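Local atomic coordinates of Xaa-Pro dipeptidase (Lactobacillus brevis, PDB entry 3I7M), a protein that probably acts as a manganese-dependent metallopeptidase that cleaves Xaa-Pro dipeptides, and is represented here by its N-terminal creatinase/prolidase domain alone. Residues A[53-58]-A[74-79]. Residues are numbered along the deposited sequence; the frame is centred on the assembly and turned at random.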
ATOM      1  N   ASP A  53      -7.819   4.422  -8.874  1.00 15.17           N
ATOM      2  CA  ASP A  53      -6.726   3.562  -9.209  1.00 14.53           C
ATOM      3  C   ASP A  53      -5.699   3.455  -8.061  1.00 12.57           C
ATOM      4  O   ASP A  53      -5.478   4.423  -7.297  1.00 14.53           O
ATOM      5  CB  ASP A  53      -5.989   4.077 -10.447  1.00 14.79           C
ATOM      6  CG  ASP A  53      -6.798   3.923 -11.747  1.00 19.44           C
ATOM      7  OD1 ASP A  53      -7.867   3.237 -11.767  1.00 23.09           O
ATOM      8  OD2 ASP A  53      -6.228   4.442 -12.719  1.00 24.33           O
ATOM      9  N   PRO A  54      -5.081   2.271  -7.993  1.00 12.79           N
ATOM     10  CA  PRO A  54      -4.040   2.047  -6.978  1.00 11.03           C
ATOM     11  C   PRO A  54      -2.698   2.616  -7.418  1.00 12.10           C
ATOM     12  O   PRO A  54      -2.553   3.080  -8.548  1.00 13.24           O
ATOM     13  CB  PRO A  54      -3.939   0.553  -6.910  1.00 10.87           C
ATOM     14  CG  PRO A  54      -4.183   0.110  -8.380  1.00 12.53           C
ATOM     15  CD  PRO A  54      -5.252   1.098  -8.863  1.00 12.96           C
ATOM     16  N   PHE A  55      -1.705   2.522  -6.548  1.00 10.82           N
ATOM     17  CA  PHE A  55      -0.337   2.823  -6.926  1.00 11.16           C
ATOM     18  C   PHE A  55       0.596   1.940  -6.113  1.00 10.60           C
ATOM     19  O   PHE A  55       0.244   1.406  -5.046  1.00 10.57           O
ATOM     20  CB  PHE A  55       0.026   4.286  -6.762  1.00 11.20           C
ATOM     21  CG  PHE A  55       0.062   4.808  -5.369  1.00 13.95           C
ATOM     22  CD1 PHE A  55       1.217   4.770  -4.593  1.00 12.25           C
ATOM     23  CD2 PHE A  55      -1.058   5.411  -4.836  1.00 13.12           C
ATOM     24  CE1 PHE A  55       1.233   5.269  -3.305  1.00 12.36           C
ATOM     25  CE2 PHE A  55      -1.073   5.962  -3.577  1.00 12.27           C
ATOM     26  CZ  PHE A  55       0.103   5.909  -2.789  1.00 11.92           C
ATOM     27  N   ILE A  56       1.804   1.762  -6.605  1.00 10.65           N
ATOM     28  CA  ILE A  56       2.887   1.123  -5.875  1.00  9.80           C
ATOM     29  C   ILE A  56       3.898   2.196  -5.477  1.00  9.70           C
ATOM     30  O   ILE A  56       4.176   3.139  -6.248  1.00 10.55           O
ATOM     31  CB  ILE A  56       3.555   0.017  -6.680  1.00 10.26           C
ATOM     32  CG1 ILE A  56       2.581  -1.112  -6.787  1.00 10.80           C
ATOM     33  CG2 ILE A  56       4.870  -0.457  -6.070  1.00 11.23           C
ATOM     34  CD1 ILE A  56       3.074  -2.237  -7.704  1.00 14.84           C
ATOM     35  N   PHE A  57       4.476   2.060  -4.282  1.00  9.09           N
ATOM     36  CA  PHE A  57       5.530   2.940  -3.782  1.00  9.87           C
ATOM     37  C   PHE A  57       6.723   2.068  -3.448  1.00  8.82           C
ATOM     38  O   PHE A  57       6.580   1.007  -2.820  1.00  9.24           O
ATOM     39  CB  PHE A  57       5.063   3.678  -2.533  1.00  9.71           C
ATOM     40  CG  PHE A  57       6.001   4.695  -2.075  1.00 10.81           C
ATOM     41  CD1 PHE A  57       5.931   6.006  -2.555  1.00 13.40           C
ATOM     42  CD2 PHE A  57       6.995   4.405  -1.139  1.00 12.94           C
ATOM     43  CE1 PHE A  57       6.861   6.976  -2.132  1.00 14.20           C
ATOM     44  CE2 PHE A  57       7.892   5.419  -0.754  1.00 15.27           C
ATOM     45  CZ  PHE A  57       7.777   6.660  -1.276  1.00 14.14           C
ATOM     46  N   ALA A  58       7.925   2.406  -3.946  1.00  9.29           N
ATOM     47  CA  ALA A  58       9.058   1.551  -3.860  1.00  8.75           C
ATOM     48  C   ALA A  58      10.339   2.308  -3.824  1.00  8.85           C
ATOM     49  O   ALA A  58      10.376   3.449  -4.256  1.00 10.03           O
ATOM     50  CB  ALA A  58       9.102   0.589  -5.050  1.00  9.31           C
ATOM     51  N   PRO A  74       0.415   3.703 -11.554  1.00 15.32           N
ATOM     52  CA  PRO A  74       1.661   4.363 -11.162  1.00 14.93           C
ATOM     53  C   PRO A  74       2.580   3.577 -10.206  1.00 14.78           C
ATOM     54  O   PRO A  74       2.130   2.746  -9.399  1.00 13.94           O
ATOM     55  CB  PRO A  74       1.211   5.656 -10.582  1.00 16.04           C
ATOM     56  CG  PRO A  74      -0.092   5.907 -11.251  1.00 14.95           C
ATOM     57  CD  PRO A  74      -0.724   4.598 -11.359  1.00 15.66           C
ATOM     58  N   VAL A  75       3.862   3.782 -10.406  1.00 14.06           N
ATOM     59  CA  VAL A  75       4.917   3.332  -9.511  1.00 13.09           C
ATOM     60  C   VAL A  75       5.761   4.526  -9.149  1.00 13.58           C
ATOM     61  O   VAL A  75       6.422   5.158 -10.041  1.00 15.13           O
ATOM     62  CB  VAL A  75       5.799   2.223 -10.097  1.00 13.38           C
ATOM     63  CG1 VAL A  75       6.795   1.714  -9.010  1.00 14.03           C
ATOM     64  CG2 VAL A  75       5.016   1.038 -10.737  1.00 13.70           C
ATOM     65  N   ILE A  76       5.806   4.852  -7.865  1.00 12.81           N
ATOM     66  CA  ILE A  76       6.430   6.009  -7.337  1.00 11.75           C
ATOM     67  C   ILE A  76       7.657   5.577  -6.571  1.00 12.93           C
ATOM     68  O   ILE A  76       7.588   4.749  -5.674  1.00 13.37           O
ATOM     69  CB  ILE A  76       5.498   6.802  -6.359  1.00 14.65           C
ATOM     70  CG1 ILE A  76       4.221   7.259  -7.084  1.00 17.97           C
ATOM     71  CG2 ILE A  76       6.187   7.988  -5.748  1.00 13.29           C
ATOM     72  CD1 ILE A  76       3.151   6.242  -7.090  1.00 22.10           C
ATOM     73  N   GLY A  77       8.801   6.106  -6.936  1.00 11.04           N
ATOM     74  CA  GLY A  77      10.008   5.773  -6.248  1.00 10.85           C
ATOM     75  C   GLY A  77      10.493   6.799  -5.276  1.00 10.61           C
ATOM     76  O   GLY A  77      10.116   7.993  -5.345  1.00 12.23           O
ATOM     77  N   TYR A  78      11.336   6.342  -4.396  1.00  8.85           N
ATOM     78  CA  TYR A  78      11.999   7.239  -3.452  1.00 10.69           C
ATOM     79  C   TYR A  78      13.446   6.906  -3.327  1.00 10.28           C
ATOM     80  O   TYR A  78      13.904   5.751  -3.396  1.00 10.63           O
ATOM     81  CB  TYR A  78      11.306   7.263  -2.080  1.00  9.72           C
ATOM     82  CG  TYR A  78      11.670   6.154  -1.127  1.00 12.17           C
ATOM     83  CD1 TYR A  78      12.473   6.363  -0.056  1.00 10.39           C
ATOM     84  CD2 TYR A  78      11.122   4.872  -1.295  1.00 11.63           C
ATOM     85  CE1 TYR A  78      12.834   5.394   0.810  1.00 10.23           C
ATOM     86  CE2 TYR A  78      11.469   3.873  -0.395  1.00 11.89           C
ATOM     87  CZ  TYR A  78      12.278   4.134   0.657  1.00 10.05           C
ATOM     88  OH  TYR A  78      12.576   3.135   1.575  1.00 12.61           O
ATOM     89  N   LEU A  79      14.240   7.962  -3.066  1.00 13.97           N
ATOM     90  CA  LEU A  79      15.689   7.835  -2.884  1.00 15.22           C
ATOM     91  C   LEU A  79      16.024   7.612  -1.438  1.00 16.85           C
ATOM     92  O   LEU A  79      15.218   7.933  -0.577  1.00 17.51           O
ATOM     93  CB  LEU A  79      16.420   9.048  -3.470  1.00 15.32           C
ATOM     94  CG  LEU A  79      16.247   9.070  -5.003  1.00 17.62           C
ATOM     95  CD1 LEU A  79      16.438  10.534  -5.517  1.00 22.58           C
ATOM     96  CD2 LEU A  79      17.173   8.139  -5.689  1.00 20.57           C
TER
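F55 and I76 meet above one face of two parallel strands, the phenyl CD1 lying 3.5 Å from the isoleucine CD1. F55 CG sits between its backbone N and carbonyl carbon, which brings it up to I76 CD1, and the ring also packs on Q91 of helix 84-94. I56 points to the other face, beside V75 and over helix 63-67; these beta-branched residues lie side by side, with I56 CG2 4.1 Å from V75 CG1. Its backbone bonds twice to the segment 74-79: I56 N donates to P74 O at 3.0 Å, and I56 O accepts from I76 N at 2.9 Å. F57 returns to the first face, its CG anti to the backbone N (chi1 -173°). CD1 and CE1 lie against I76 CG2, while CE2 comes within 3.3 Å of Y78 CD2; the two rings are nearly parallel (14°) but slid apart. An alanine here would probably leave a gap between I76 CG2 and M87 and I88 of helix 84-94, and take the aromatic neighbour from the Y78 ring. A58, small enough to sit against I66, donates its N to I76 O and receives Y78 N on its carbonyl through a more bent bond (137°); Y78 OH is hydrogen-bonded to V43 N. Across this beta-alpha-beta crossover, four backbone bonds satisfy main-chain polar groups of both segments, so apolar side chains can pack under helices 63-67 and 84-94 on opposite faces.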